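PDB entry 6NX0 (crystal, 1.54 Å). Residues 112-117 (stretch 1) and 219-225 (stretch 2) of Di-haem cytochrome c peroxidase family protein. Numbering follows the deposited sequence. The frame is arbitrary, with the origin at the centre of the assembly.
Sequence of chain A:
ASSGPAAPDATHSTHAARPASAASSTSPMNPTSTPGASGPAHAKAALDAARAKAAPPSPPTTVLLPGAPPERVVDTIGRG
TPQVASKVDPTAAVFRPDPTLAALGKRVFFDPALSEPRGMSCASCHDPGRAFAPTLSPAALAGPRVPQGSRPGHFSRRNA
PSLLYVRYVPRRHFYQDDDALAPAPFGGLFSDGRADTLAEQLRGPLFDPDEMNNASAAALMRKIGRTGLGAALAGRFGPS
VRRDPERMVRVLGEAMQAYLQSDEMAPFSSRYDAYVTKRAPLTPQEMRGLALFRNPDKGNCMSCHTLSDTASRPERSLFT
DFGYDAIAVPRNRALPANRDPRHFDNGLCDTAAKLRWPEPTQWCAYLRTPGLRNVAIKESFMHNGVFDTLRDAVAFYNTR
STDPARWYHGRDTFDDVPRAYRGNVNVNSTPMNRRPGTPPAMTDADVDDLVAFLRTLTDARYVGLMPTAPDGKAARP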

# COMPACT_ATOMS: atom_id res chain seq x y z
N PRO A 112 10.31 18.18 -9.81
CA PRO A 112 9.61 19.01 -8.82
C PRO A 112 8.76 20.11 -9.43
O PRO A 112 8.10 20.85 -8.69
N ALA A 113 8.76 20.26 -10.74
CA ALA A 113 7.89 21.24 -11.37
C ALA A 113 6.45 20.78 -11.46
O ALA A 113 5.58 21.59 -11.83
N LEU A 114 6.16 19.53 -11.13
CA LEU A 114 4.84 18.95 -11.34
C LEU A 114 3.91 19.15 -10.15
O LEU A 114 2.98 18.36 -9.95
N SER A 115 4.17 20.15 -9.33
CA SER A 115 3.28 20.53 -8.24
C SER A 115 2.98 22.02 -8.32
O SER A 115 3.64 22.79 -9.02
N GLU A 116 1.96 22.41 -7.55
CA GLU A 116 1.63 23.82 -7.35
C GLU A 116 1.47 24.08 -5.86
O GLU A 116 0.57 23.49 -5.24
N PRO A 117 2.28 24.95 -5.25
CA PRO A 117 3.45 25.61 -5.83
C PRO A 117 4.50 24.59 -6.20
O PRO A 117 4.48 23.45 -5.71
N ALA A 219 -4.19 22.64 -17.24
CA ALA A 219 -3.15 23.48 -16.67
C ALA A 219 -1.82 22.73 -16.63
O ALA A 219 -0.77 23.30 -16.95
N LEU A 220 -1.86 21.47 -16.22
CA LEU A 220 -0.62 20.71 -16.13
C LEU A 220 -0.00 20.52 -17.49
O LEU A 220 1.22 20.61 -17.65
N MET A 221 -0.83 20.26 -18.50
CA MET A 221 -0.33 20.09 -19.87
C MET A 221 0.41 21.33 -20.33
O MET A 221 1.51 21.24 -20.89
N ARG A 222 -0.18 22.51 -20.10
CA ARG A 222 0.44 23.75 -20.54
C ARG A 222 1.74 23.98 -19.81
O ARG A 222 2.73 24.40 -20.41
N LYS A 223 1.77 23.68 -18.51
CA LYS A 223 2.99 23.83 -17.75
C LYS A 223 4.09 22.91 -18.27
O LYS A 223 5.22 23.35 -18.55
N ILE A 224 3.79 21.61 -18.41
CA ILE A 224 4.80 20.65 -18.85
C ILE A 224 5.25 20.98 -20.26
O ILE A 224 6.44 20.81 -20.62
N GLY A 225 4.32 21.44 -21.10
CA GLY A 225 4.64 21.67 -22.51
C GLY A 225 5.71 22.71 -22.73
O GLY A 225 6.32 22.73 -23.81

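A single lysine ammonium group is the focus of the polar side of this contact: K223, reaching from the helix, sets its NZ among the backbone and side-chain oxygens of an irregular loop. Its CA-to-CB bond points toward the loop, and the chain continues with chi1 t, chi2 t, chi3 p and chi4 t, a mostly extended form with one bend. At the loop, K223 NZ donates a hydrogen bond to the carbonyl A113 O at 2.9 Å and another to E116 OE2 at 2.8 Å, the latter also a salt bridge. S115 O lies 3.1 Å from K223 NZ, adding a third oxygen to its surroundings, and NZ has a further hydrogen bond elsewhere in the structure. Lysine suits this place because its long aliphatic stem spans the gap and its positive charge is paired with the carboxylate of E116, while a backbone carbonyl, A113 O, accepts another of its hydrogen bonds.

The CA-to-CB bond of E116 also points toward the helix. With chi1 and chi2 both m, its chain folds so that OE2 meets the ammonium group. A113 likewise points its CB toward the helix, but its main contribution is the backbone carbonyl; its CB comes no closer than 5.4 Å, to K223 CD.

Beside this polar cluster lies a small apolar one. The CA-to-CB bond of L114 runs sideways, yet its m, t rotamer brings the side-chain end nearer the helix, where L114 CD2 packs 3.7 Å from I224 CG1 and 4.2 Å from L220 CD1. L220 (t, p) and I224 (m, t) also start sideways and approach at their ends. Branched aliphatic residues fit this buried seam, filling it without polar atoms that would need partners. S115, by contrast, points its CB away from the helix.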

# COMPACT_ATOMS: atom_id res chain seq x y z
CB PRO A 112 10.77 19.59 -8.00
CG PRO A 112 11.87 19.75 -9.04
CD PRO A 112 11.72 18.60 -9.99
CB ALA A 113 8.41 21.56 -12.78
CB LEU A 114 4.98 17.46 -11.65
CG LEU A 114 5.87 17.14 -12.87
CD1 LEU A 114 5.77 15.66 -13.22
CD2 LEU A 114 5.49 18.01 -14.07
CB SER A 115 3.90 20.20 -6.89
OG SER A 115 5.13 20.89 -6.70
CB GLU A 116 0.34 24.18 -8.08
CG GLU A 116 0.44 24.13 -9.59
CD GLU A 116 1.40 25.17 -10.15
OE1 GLU A 116 1.65 26.21 -9.48
OE2 GLU A 116 1.92 24.94 -11.26
CB PRO A 117 3.94 26.53 -4.69
CG PRO A 117 2.85 26.58 -3.70
CD PRO A 117 2.02 25.36 -3.86
CB ALA A 219 -3.56 23.91 -15.26
CB LEU A 220 -0.89 19.36 -15.47
CG LEU A 220 0.32 18.42 -15.35
CD1 LEU A 220 1.42 19.08 -14.48
CD2 LEU A 220 -0.08 17.05 -14.83
CB MET A 221 -1.51 19.81 -20.80
CG MET A 221 -1.19 19.78 -22.28
SD MET A 221 -2.69 19.78 -23.26
CE MET A 221 -3.18 21.50 -23.14
CB ARG A 222 -0.50 24.92 -20.30
CG ARG A 222 -1.64 25.00 -21.31
CD ARG A 222 -2.69 26.04 -20.89
NE ARG A 222 -3.58 26.32 -22.02
CZ ARG A 222 -4.57 25.53 -22.40
NH1 ARG A 222 -4.82 24.39 -21.77
NH2 ARG A 222 -5.33 25.88 -23.44
CB LYS A 223 2.69 23.56 -16.28
CG LYS A 223 3.94 23.63 -15.40
CD LYS A 223 3.58 23.62 -13.92
CE LYS A 223 2.88 22.35 -13.46
NZ LYS A 223 2.75 22.33 -11.97
CB ILE A 224 4.24 19.23 -18.77
CG1 ILE A 224 4.02 18.80 -17.32
CG2 ILE A 224 5.15 18.26 -19.52
CD1 ILE A 224 3.44 17.40 -17.18